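Local structure of beta-lactamase-like protein (Koribacter versatilis, 6B9V) at residues M138-I146 against P155-Y166; R169-F179 against M189-D199. The protein cleaves reactive FAD photoproducts as a diphosphatase of the PhnP family, a metal-dependent hydrolase of the metallo-beta-lactamase fold. All blocks are in the same frame, centred on the assembly; numbering follows the deposited sequence.

How the interactions relate
Interactions 1 and 2 follow one another along the chain, their centres about 14 Å apart, and share the strand 163-170. In interaction 1 the chain leaves strand 136-140, at the margin of one sheet, and packs against the hairpin 151-160/163-170 of the second. Interaction 2 carries on across that second sheet, through strand 173-176 to its parallel neighbour 195-199. Side chains link the two where Val158 packs on Leu176 and the His160 ring lies against the backbone of Asp178. Both end at the same manganese: His160 comes from the hairpin of interaction 1 and Asp178 from the loop that follows strand 173-176, so two parts of one sheet and its connections each supply a ligand to the metal centre.

Interaction 1. Residues M138-I146 against P155-Y166; sequences MHRVHHEAI and PVPVIHGETEIY. With MN (manganese (II) ion), chain D.
A partly buried contact of prolines and aromatic rings seats the connection 141-145 on the hairpin formed by strands 151-160 and 163-170, with Tyr166 and His143 meeting near its middle. The two rings form an offset edge-to-face pair, the tyrosine edge directed at the imidazole face, with planes at 76°. His143 CG lies anti to its carbonyl carbon (chi1 -78°), which swings the ring back over the hairpin although its CB sets off away from it; ND1 thereby arrives in the plane of the tyrosine ring, 2.7 Å from Tyr166 OH. Farther round the imidazole, NE2 lies 3.5 Å from Pro157 CG, while the extended side chain of Glu164 comes from the opposite direction and brings OE2 to the ring edge near CE1.

This connection leads from one sheet of the metallo-beta-lactamase sandwich to the other: strand 136-140 borders one, and strand 146-148 begins the other. Val141 CG1 touches both Tyr166 CE2, at 3.6 Å, and Pro155 CG, at 3.7 Å, and Pro155 CB sits over the centre of the tyrosine face, so the phenol has Pro155 on one face and His143 ND1 at its edge. Two waters bridge the segments. One donates to both His143 O and Pro155 O, tying backbone to backbone; the other lies 2.9 Å from His143 NE2 and donates to Glu164 OE1. At the far end of the hairpin His160 NE2 binds a manganese ion at 2.2 Å, alongside His78, His80 and Asp178, while its ND1 is hydrogen-bonded to Thr208 O.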
loop_
_atom_site.group_PDB
_atom_site.type_symbol
_atom_site.label_atom_id
_atom_site.label_comp_id
_atom_site.label_asym_id
_atom_site.label_seq_id
_atom_site.Cartn_x
_atom_site.Cartn_y
_atom_site.Cartn_z
ATOM N N MET A 138 13.698 17.048 1.210
ATOM C CA MET A 138 12.796 17.728 0.274
ATOM C C MET A 138 13.460 18.830 -0.558
ATOM O O MET A 138 14.201 19.667 -0.045
ATOM C CB MET A 138 11.614 18.346 1.029
ATOM C CG MET A 138 10.522 17.380 1.444
ATOM S SD MET A 138 9.460 16.882 0.072
ATOM C CE MET A 138 9.483 18.347 -0.959
ATOM N N HIS A 139 13.138 18.842 -1.847
ATOM C CA HIS A 139 13.566 19.869 -2.782
ATOM C C HIS A 139 12.342 20.453 -3.506
ATOM O O HIS A 139 11.474 19.713 -4.014
ATOM C CB HIS A 139 14.560 19.303 -3.805
ATOM C CG HIS A 139 15.815 18.745 -3.203
ATOM N ND1 HIS A 139 17.003 19.443 -3.180
ATOM C CD2 HIS A 139 16.070 17.550 -2.619
ATOM C CE1 HIS A 139 17.935 18.705 -2.600
ATOM N NE2 HIS A 139 17.394 17.552 -2.248
ATOM N N ARG A 140 12.281 21.779 -3.562
ATOM C CA ARG A 140 11.132 22.469 -4.146
ATOM C C ARG A 140 11.185 22.548 -5.672
ATOM O O ARG A 140 12.181 22.970 -6.255
ATOM C CB ARG A 140 11.016 23.880 -3.568
ATOM C CG ARG A 140 9.914 24.736 -4.195
ATOM C CD ARG A 140 8.533 24.326 -3.702
ATOM N NE ARG A 140 8.459 24.317 -2.244
ATOM C CZ ARG A 140 8.115 25.366 -1.503
ATOM N NH1 ARG A 140 7.811 26.520 -2.081
ATOM N NH2 ARG A 140 8.077 25.263 -0.185
ATOM N N VAL A 141 10.091 22.150 -6.311
ATOM C CA VAL A 141 9.946 22.262 -7.753
ATOM C C VAL A 141 9.075 23.466 -8.116
ATOM O O VAL A 141 7.942 23.583 -7.650
ATOM C CB VAL A 141 9.301 21.003 -8.369
ATOM C CG1 VAL A 141 9.206 21.137 -9.883
ATOM C CG2 VAL A 141 10.079 19.742 -7.990
ATOM N N HIS A 142 9.602 24.360 -8.944
ATOM C CA HIS A 142 8.755 25.338 -9.599
ATOM C C HIS A 142 8.802 25.060 -11.091
ATOM O O HIS A 142 8.933 23.910 -11.502
ATOM C CB HIS A 142 9.186 26.770 -9.284
ATOM C CG HIS A 142 8.058 27.753 -9.320
ATOM N ND1 HIS A 142 7.959 28.746 -10.276
ATOM C CD2 HIS A 142 6.965 27.889 -8.530
ATOM C CE1 HIS A 142 6.865 29.452 -10.064
ATOM N NE2 HIS A 142 6.242 28.953 -9.009
ATOM N N HIS A 143 8.713 26.097 -11.908
ATOM C CA HIS A 143 8.605 25.882 -13.344
ATOM C C HIS A 143 9.957 25.626 -14.011
ATOM O O HIS A 143 10.016 25.122 -15.132
ATOM C CB HIS A 143 7.894 27.069 -13.994
ATOM C CG HIS A 143 6.406 27.045 -13.816
ATOM N ND1 HIS A 143 5.804 26.726 -12.618
ATOM C CD2 HIS A 143 5.398 27.289 -14.687
ATOM C CE1 HIS A 143 4.491 26.782 -12.756
ATOM N NE2 HIS A 143 4.219 27.123 -14.002
ATOM N N GLU A 144 11.041 25.950 -13.319
ATOM C CA GLU A 144 12.376 25.690 -13.853
ATOM C C GLU A 144 12.661 24.189 -13.917
ATOM O O GLU A 144 12.089 23.412 -13.153
ATOM C CB GLU A 144 13.436 26.396 -13.004
ATOM C CG GLU A 144 13.163 27.876 -12.769
ATOM C CD GLU A 144 13.931 28.756 -13.729
ATOM O OE1 GLU A 144 14.517 28.207 -14.688
ATOM O OE2 GLU A 144 13.948 29.990 -13.532
ATOM N N ALA A 145 13.548 23.785 -14.823
ATOM C CA ALA A 145 13.894 22.368 -14.983
ATOM C C ALA A 145 14.625 21.787 -13.769
ATOM O O ALA A 145 15.404 22.465 -13.100
ATOM C CB ALA A 145 14.740 22.171 -16.241
ATOM N N ILE A 146 14.350 20.519 -13.500
ATOM C CA ILE A 146 14.989 19.758 -12.443
ATOM C C ILE A 146 16.219 19.066 -12.996
ATOM O O ILE A 146 16.100 18.187 -13.847
ATOM C CB ILE A 146 14.042 18.686 -11.854
ATOM C CG1 ILE A 146 12.676 19.284 -11.514
ATOM C CG2 ILE A 146 14.674 18.021 -10.644
ATOM C CD1 ILE A 146 12.751 20.492 -10.598
ATOM N N PRO A 155 9.191 20.532 -15.673
ATOM C CA PRO A 155 7.806 20.503 -15.187
ATOM C C PRO A 155 6.863 21.081 -16.241
ATOM O O PRO A 155 7.151 22.124 -16.837
ATOM C CB PRO A 155 7.841 21.391 -13.931
ATOM C CG PRO A 155 9.315 21.538 -13.588
ATOM C CD PRO A 155 10.022 21.480 -14.911
ATOM N N VAL A 156 5.757 20.388 -16.463
ATOM C CA VAL A 156 4.753 20.784 -17.433
ATOM C C VAL A 156 3.440 20.994 -16.703
ATOM O O VAL A 156 2.829 20.030 -16.252
ATOM C CB VAL A 156 4.568 19.716 -18.527
ATOM C CG1 VAL A 156 3.484 20.158 -19.538
ATOM C CG2 VAL A 156 5.893 19.450 -19.231
ATOM N N PRO A 157 3.022 22.252 -16.547
ATOM C CA PRO A 157 1.776 22.484 -15.809
ATOM C C PRO A 157 0.580 21.850 -16.500
ATOM O O PRO A 157 0.419 22.028 -17.708
ATOM C CB PRO A 157 1.653 24.009 -15.790
ATOM C CG PRO A 157 3.091 24.521 -16.013
ATOM C CD PRO A 157 3.711 23.504 -16.918
ATOM N N VAL A 158 -0.222 21.099 -15.750
ATOM C CA VAL A 158 -1.515 20.644 -16.246
ATOM C C VAL A 158 -2.589 20.955 -15.193
ATOM O O VAL A 158 -2.268 21.225 -14.031
ATOM C CB VAL A 158 -1.516 19.132 -16.606
ATOM C CG1 VAL A 158 -0.496 18.844 -17.725
ATOM C CG2 VAL A 158 -1.219 18.239 -15.388
ATOM N N ILE A 159 -3.853 20.934 -15.610
ATOM C CA ILE A 159 -4.959 21.280 -14.723
ATOM C C ILE A 159 -5.752 20.026 -14.338
ATOM O O ILE A 159 -6.261 19.314 -15.195
ATOM C CB ILE A 159 -5.881 22.315 -15.377
ATOM C CG1 ILE A 159 -5.085 23.576 -15.712
ATOM C CG2 ILE A 159 -7.058 22.650 -14.453
ATOM C CD1 ILE A 159 -4.450 24.231 -14.490
ATOM N N HIS A 160 -5.821 19.777 -13.030
ATOM C CA HIS A 160 -6.416 18.589 -12.420
ATOM C C HIS A 160 -7.679 19.111 -11.748
ATOM O O HIS A 160 -7.661 19.493 -10.573
ATOM C CB HIS A 160 -5.418 17.959 -11.424
ATOM C CG HIS A 160 -5.824 16.625 -10.851
ATOM N ND1 HIS A 160 -6.785 15.821 -11.415
ATOM C CD2 HIS A 160 -5.328 15.942 -9.785
ATOM C CE1 HIS A 160 -6.888 14.698 -10.706
ATOM N NE2 HIS A 160 -6.024 14.751 -9.716
ATOM N N GLY A 161 -8.744 19.215 -12.544
ATOM C CA GLY A 161 -9.991 19.845 -12.127
ATOM C C GLY A 161 -9.904 21.361 -12.181
ATOM O O GLY A 161 -10.145 21.977 -13.213
ATOM N N GLU A 162 -9.586 21.971 -11.049
ATOM C CA GLU A 162 -9.173 23.368 -11.053
ATOM C C GLU A 162 -7.831 23.566 -10.332
ATOM O O GLU A 162 -7.412 24.704 -10.110
ATOM C CB GLU A 162 -10.254 24.250 -10.420
ATOM C CG GLU A 162 -10.585 23.900 -8.986
ATOM C CD GLU A 162 -11.802 24.653 -8.478
ATOM O OE1 GLU A 162 -12.281 25.562 -9.195
ATOM O OE2 GLU A 162 -12.281 24.331 -7.367
ATOM N N THR A 163 -7.158 22.467 -9.982
ATOM C CA THR A 163 -5.864 22.567 -9.297
ATOM C C THR A 163 -4.701 22.395 -10.277
ATOM O O THR A 163 -4.681 21.423 -11.003
ATOM C CB THR A 163 -5.744 21.492 -8.194
ATOM O OG1 THR A 163 -6.807 21.658 -7.246
ATOM C CG2 THR A 163 -4.387 21.565 -7.482
ATOM N N GLU A 164 -3.733 23.311 -10.307
ATOM C CA GLU A 164 -2.564 23.108 -11.185
ATOM C C GLU A 164 -1.592 22.100 -10.560
ATOM O O GLU A 164 -1.217 22.236 -9.400
ATOM C CB GLU A 164 -1.831 24.420 -11.475
ATOM C CG GLU A 164 -0.612 24.234 -12.398
ATOM C CD GLU A 164 0.198 25.507 -12.607
ATOM O OE1 GLU A 164 -0.222 26.360 -13.411
ATOM O OE2 GLU A 164 1.266 25.647 -11.978
ATOM N N ILE A 165 -1.206 21.085 -11.329
ATOM C CA ILE A 165 -0.206 20.097 -10.896
ATOM C C ILE A 165 0.835 19.971 -12.014
ATOM O O ILE A 165 0.761 20.694 -13.009
ATOM C CB ILE A 165 -0.831 18.705 -10.581
ATOM C CG1 ILE A 165 -1.343 18.028 -11.852
ATOM C CG2 ILE A 165 -1.955 18.846 -9.552
ATOM C CD1 ILE A 165 -1.579 16.505 -11.688
ATOM N N TYR A 166 1.798 19.067 -11.854
ATOM C CA TYR A 166 2.839 18.882 -12.875
ATOM C C TYR A 166 2.821 17.526 -13.560
ATOM O O TYR A 166 2.631 16.484 -12.923
ATOM C CB TYR A 166 4.242 19.064 -12.270
ATOM C CG TYR A 166 4.638 20.498 -11.990
ATOM C CD1 TYR A 166 4.231 21.533 -12.823
ATOM C CD2 TYR A 166 5.420 20.812 -10.887
ATOM C CE1 TYR A 166 4.595 22.852 -12.562
ATOM C CE2 TYR A 166 5.787 22.124 -10.616
ATOM C CZ TYR A 166 5.373 23.137 -11.458
ATOM O OH TYR A 166 5.741 24.438 -11.184
HETATM MN MN MN D . -5.063 13.158 -8.462
HETATM O O HOH W 1 8.150 24.400 -16.826
HETATM O O HOH W 2 1.570 28.222 -14.587
#

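Interaction 2. Residues R169-F179 against M189-D199; sequences RFGSAAYLTDF and MLRGLDILFLD. With MN (manganese (II) ion), chain D; MN (manganese (II) ion), chain C.
Strands 173-176 and 195-199 run side by side in the same direction, their axes 1° from parallel, as the two strands of a beta-alpha-beta unit. Ala174 sits at the centre of the ladder, its N donating to Ile195 O and its O accepting from Phe197 N; Leu176 N continues the series to Phe197 O. Where the strands begin, Ser172 O receives two backbone donors in its carbonyl plane, Asp194 N at 2.9 Å and Ile195 N at 3.2 Å.

Ala173, Tyr175, Ile195 and Phe197 point to the face packed by strand 257-263 of the other sheet. On the opposite face Leu190 reaches under the strand pair, its CD1 meeting Leu176 CD2 tip to tip at 3.5 Å and its CD2 lying near Ala174 CB; helix 212-222 packs against Leu190, Leu196 and Leu198. This layering, sheet against sheet with helix outside, is that of the metallo-beta-lactamase fold. Arg169, extended from CG to NE with chi1 176°, lays its guanidinium beneath Leu193, whose CD2 stands 3.3 Å above the centre of the plane. Its NH1 donates to Met189 O at 2.7 Å, and NH1 and NH2 together grip Arg191 O end-on.

In the loop after strand 173-176, Asp178 OD1 bridges both manganese ions, 2.2 Å from that of chain C and 2.4 Å from that of chain D. The weak bond from Asp178 N to Asp199 OD2 makes Asp199 a second-shell partner. Since His209 and Ser210 also hold that carboxylate, it probably helps to position the backbone from which the bridging ligand projects.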
loop_
_atom_site.group_PDB
_atom_site.type_symbol
_atom_site.label_atom_id
_atom_site.label_comp_id
_atom_site.label_asym_id
_atom_site.label_seq_id
_atom_site.Cartn_x
_atom_site.Cartn_y
_atom_site.Cartn_z
ATOM N N ARG A 169 8.482 16.465 -18.749
ATOM C CA ARG A 169 9.102 16.052 -19.990
ATOM C C ARG A 169 10.575 15.801 -19.715
ATOM O O ARG A 169 11.235 16.586 -19.045
ATOM C CB ARG A 169 8.947 17.106 -21.093
ATOM C CG ARG A 169 9.682 16.727 -22.369
ATOM C CD ARG A 169 9.458 17.718 -23.495
ATOM N NE ARG A 169 10.147 17.281 -24.712
ATOM C CZ ARG A 169 9.713 17.511 -25.953
ATOM N NH1 ARG A 169 8.579 18.172 -26.155
ATOM N NH2 ARG A 169 10.411 17.071 -26.999
ATOM N N PHE A 170 11.094 14.707 -20.244
ATOM C CA PHE A 170 12.490 14.369 -20.053
ATOM C C PHE A 170 12.998 13.753 -21.355
ATOM O O PHE A 170 12.544 12.681 -21.767
ATOM C CB PHE A 170 12.671 13.430 -18.846
ATOM C CG PHE A 170 11.539 12.438 -18.656
ATOM C CD1 PHE A 170 10.362 12.814 -18.023
ATOM C CD2 PHE A 170 11.676 11.117 -19.067
ATOM C CE1 PHE A 170 9.320 11.911 -17.847
ATOM C CE2 PHE A 170 10.639 10.205 -18.881
ATOM C CZ PHE A 170 9.461 10.605 -18.272
ATOM N N GLY A 171 13.905 14.468 -22.019
ATOM C CA GLY A 171 14.397 14.049 -23.324
ATOM C C GLY A 171 13.240 13.889 -24.301
ATOM O O GLY A 171 12.390 14.776 -24.417
ATOM N N SER A 172 13.180 12.748 -24.979
ATOM C CA SER A 172 12.111 12.515 -25.951
ATOM C C SER A 172 10.872 11.859 -25.333
ATOM O O SER A 172 10.007 11.360 -26.062
ATOM C CB SER A 172 12.624 11.654 -27.112
ATOM O OG SER A 172 13.142 10.424 -26.635
ATOM N N ALA A 173 10.767 11.867 -24.005
ATOM C CA ALA A 173 9.583 11.286 -23.366
ATOM C C ALA A 173 8.844 12.296 -22.478
ATOM O O ALA A 173 9.441 13.255 -22.007
ATOM C CB ALA A 173 9.984 10.068 -22.561
ATOM N N ALA A 174 7.547 12.095 -22.261
ATOM C CA ALA A 174 6.803 12.939 -21.330
ATOM C C ALA A 174 5.722 12.130 -20.620
ATOM O O ALA A 174 5.119 11.209 -21.178
ATOM C CB ALA A 174 6.195 14.158 -22.040
ATOM N N TYR A 175 5.494 12.481 -19.366
ATOM C CA TYR A 175 4.577 11.749 -18.517
ATOM C C TYR A 175 3.596 12.729 -17.898
ATOM O O TYR A 175 3.980 13.578 -17.084
ATOM C CB TYR A 175 5.349 10.993 -17.440
ATOM C CG TYR A 175 4.473 10.187 -16.512
ATOM C CD1 TYR A 175 3.946 8.970 -16.913
ATOM C CD2 TYR A 175 4.176 10.649 -15.230
ATOM C CE1 TYR A 175 3.136 8.208 -16.047
ATOM C CE2 TYR A 175 3.365 9.904 -14.369
ATOM C CZ TYR A 175 2.855 8.687 -14.786
ATOM O OH TYR A 175 2.053 7.937 -13.929
ATOM N N LEU A 176 2.331 12.615 -18.289
ATOM C CA LEU A 176 1.282 13.516 -17.810
ATOM C C LEU A 176 0.088 12.733 -17.298
ATOM O O LEU A 176 -0.656 12.160 -18.084
ATOM C CB LEU A 176 0.791 14.447 -18.921
ATOM C CG LEU A 176 1.555 15.740 -19.195
ATOM C CD1 LEU A 176 2.906 15.457 -19.780
ATOM C CD2 LEU A 176 0.714 16.590 -20.141
ATOM N N THR A 177 -0.125 12.735 -15.997
ATOM C CA THR A 177 -1.264 12.002 -15.447
ATOM C C THR A 177 -2.162 12.956 -14.671
ATOM O O THR A 177 -1.753 14.085 -14.380
ATOM C CB THR A 177 -0.795 10.838 -14.543
ATOM O OG1 THR A 177 -1.936 10.084 -14.112
ATOM C CG2 THR A 177 -0.017 11.364 -13.327
ATOM N N ASP A 178 -3.385 12.510 -14.355
ATOM C CA ASP A 178 -4.303 13.280 -13.511
ATOM C C ASP A 178 -4.542 14.696 -14.037
ATOM O O ASP A 178 -4.300 15.686 -13.338
ATOM C CB ASP A 178 -3.786 13.359 -12.068
ATOM C CG ASP A 178 -3.801 12.000 -11.354
ATOM O OD1 ASP A 178 -4.593 11.815 -10.402
ATOM O OD2 ASP A 178 -3.020 11.132 -11.756
ATOM N N PHE A 179 -4.998 14.810 -15.274
ATOM C CA PHE A 179 -5.402 16.126 -15.754
ATOM C C PHE A 179 -6.768 16.036 -16.380
ATOM O O PHE A 179 -7.144 14.983 -16.931
ATOM C CB PHE A 179 -4.405 16.707 -16.775
ATOM C CG PHE A 179 -4.342 15.940 -18.070
ATOM C CD1 PHE A 179 -5.240 16.202 -19.100
ATOM C CD2 PHE A 179 -3.374 14.965 -18.262
ATOM C CE1 PHE A 179 -5.189 15.483 -20.292
ATOM C CE2 PHE A 179 -3.303 14.250 -19.456
ATOM C CZ PHE A 179 -4.225 14.497 -20.466
ATOM N N MET A 189 4.890 22.680 -25.219
ATOM C CA MET A 189 6.081 22.053 -24.637
ATOM C C MET A 189 6.162 20.565 -24.968
ATOM O O MET A 189 7.155 19.904 -24.659
ATOM C CB MET A 189 6.090 22.214 -23.104
ATOM C CG MET A 189 6.067 23.663 -22.597
ATOM S SD MET A 189 5.873 23.707 -20.798
ATOM C CE MET A 189 7.477 23.123 -20.278
ATOM N N LEU A 190 5.101 20.031 -25.564
ATOM C CA LEU A 190 4.943 18.585 -25.658
ATOM C C LEU A 190 5.016 18.054 -27.085
ATOM O O LEU A 190 4.561 16.952 -27.358
ATOM C CB LEU A 190 3.607 18.178 -25.030
ATOM C CG LEU A 190 3.519 18.355 -23.513
ATOM C CD1 LEU A 190 2.093 18.061 -23.048
ATOM C CD2 LEU A 190 4.512 17.439 -22.806
ATOM N N ARG A 191 5.597 18.831 -27.995
ATOM C CA ARG A 191 5.662 18.410 -29.388
ATOM C C ARG A 191 6.953 17.661 -29.696
ATOM O O ARG A 191 7.973 17.855 -29.038
ATOM C CB ARG A 191 5.524 19.616 -30.322
ATOM C CG ARG A 191 4.210 20.341 -30.160
ATOM C CD ARG A 191 3.943 21.277 -31.329
ATOM N NE ARG A 191 2.742 22.081 -31.107
ATOM C CZ ARG A 191 1.500 21.650 -31.313
ATOM N NH1 ARG A 191 1.287 20.412 -31.743
ATOM N NH2 ARG A 191 0.470 22.455 -31.088
ATOM N N GLY A 192 6.892 16.805 -30.709
ATOM C CA GLY A 192 8.066 16.094 -31.176
ATOM C C GLY A 192 8.589 15.046 -30.209
ATOM O O GLY A 192 9.786 14.789 -30.180
ATOM N N LEU A 193 7.699 14.439 -29.427
ATOM C CA LEU A 193 8.068 13.340 -28.520
ATOM C C LEU A 193 8.134 11.984 -29.229
ATOM O O LEU A 193 7.410 11.755 -30.196
ATOM C CB LEU A 193 7.064 13.249 -27.369
ATOM C CG LEU A 193 7.013 14.464 -26.445
ATOM C CD1 LEU A 193 5.749 14.433 -25.594
ATOM C CD2 LEU A 193 8.286 14.511 -25.582
ATOM N N ASP A 194 8.999 11.094 -28.738
ATOM C CA ASP A 194 8.975 9.684 -29.126
ATOM C C ASP A 194 7.912 8.939 -28.320
ATOM O O ASP A 194 7.219 8.056 -28.836
ATOM C CB ASP A 194 10.334 9.012 -28.891
ATOM C CG ASP A 194 11.373 9.413 -29.906
ATOM O OD1 ASP A 194 10.992 9.771 -31.038
ATOM O OD2 ASP A 194 12.575 9.356 -29.567
ATOM N N ILE A 195 7.804 9.316 -27.050
ATOM C CA ILE A 195 6.925 8.656 -26.087
ATOM C C ILE A 195 6.134 9.692 -25.295
ATOM O O ILE A 195 6.714 10.615 -24.707
ATOM C CB ILE A 195 7.716 7.780 -25.094
ATOM C CG1 ILE A 195 8.414 6.632 -25.819
ATOM C CG2 ILE A 195 6.794 7.215 -24.017
ATOM C CD1 ILE A 195 9.263 5.809 -24.903
ATOM N N LEU A 196 4.816 9.522 -25.254
ATOM C CA LEU A 196 3.963 10.399 -24.447
ATOM C C LEU A 196 2.957 9.598 -23.612
ATOM O O LEU A 196 2.256 8.733 -24.141
ATOM C CB LEU A 196 3.218 11.383 -25.348
ATOM C CG LEU A 196 2.149 12.262 -24.690
ATOM C CD1 LEU A 196 2.772 13.198 -23.660
ATOM C CD2 LEU A 196 1.394 13.051 -25.762
ATOM N N PHE A 197 2.897 9.871 -22.313
ATOM C CA PHE A 197 1.841 9.292 -21.478
ATOM C C PHE A 197 0.783 10.348 -21.185
ATOM O O PHE A 197 1.119 11.470 -20.831
ATOM C CB PHE A 197 2.402 8.734 -20.164
ATOM C CG PHE A 197 2.992 7.345 -20.298
ATOM C CD1 PHE A 197 4.175 7.151 -20.988
ATOM C CD2 PHE A 197 2.363 6.245 -19.723
ATOM C CE1 PHE A 197 4.720 5.877 -21.130
ATOM C CE2 PHE A 197 2.894 4.961 -19.860
ATOM C CZ PHE A 197 4.074 4.778 -20.563
ATOM N N LEU A 198 -0.485 9.981 -21.359
ATOM C CA LEU A 198 -1.618 10.827 -20.989
ATOM C C LEU A 198 -2.588 10.069 -20.100
ATOM O O LEU A 198 -2.769 8.871 -20.253
ATOM C CB LEU A 198 -2.389 11.320 -22.226
ATOM C CG LEU A 198 -1.613 12.135 -23.260
ATOM C CD1 LEU A 198 -2.527 12.433 -24.473
ATOM C CD2 LEU A 198 -1.099 13.428 -22.647
ATOM N N ASP A 199 -3.229 10.806 -19.205
ATOM C CA ASP A 199 -4.391 10.346 -18.435
ATOM C C ASP A 199 -5.531 9.896 -19.365
ATOM O O ASP A 199 -5.888 10.625 -20.293
ATOM C CB ASP A 199 -4.843 11.521 -17.541
ATOM C CG ASP A 199 -6.018 11.189 -16.638
ATOM O OD1 ASP A 199 -7.153 11.061 -17.135
ATOM O OD2 ASP A 199 -5.802 11.103 -15.414
HETATM MN MN MN D . -5.063 13.158 -8.462
HETATM MN MN MN C . -4.424 9.859 -9.414
#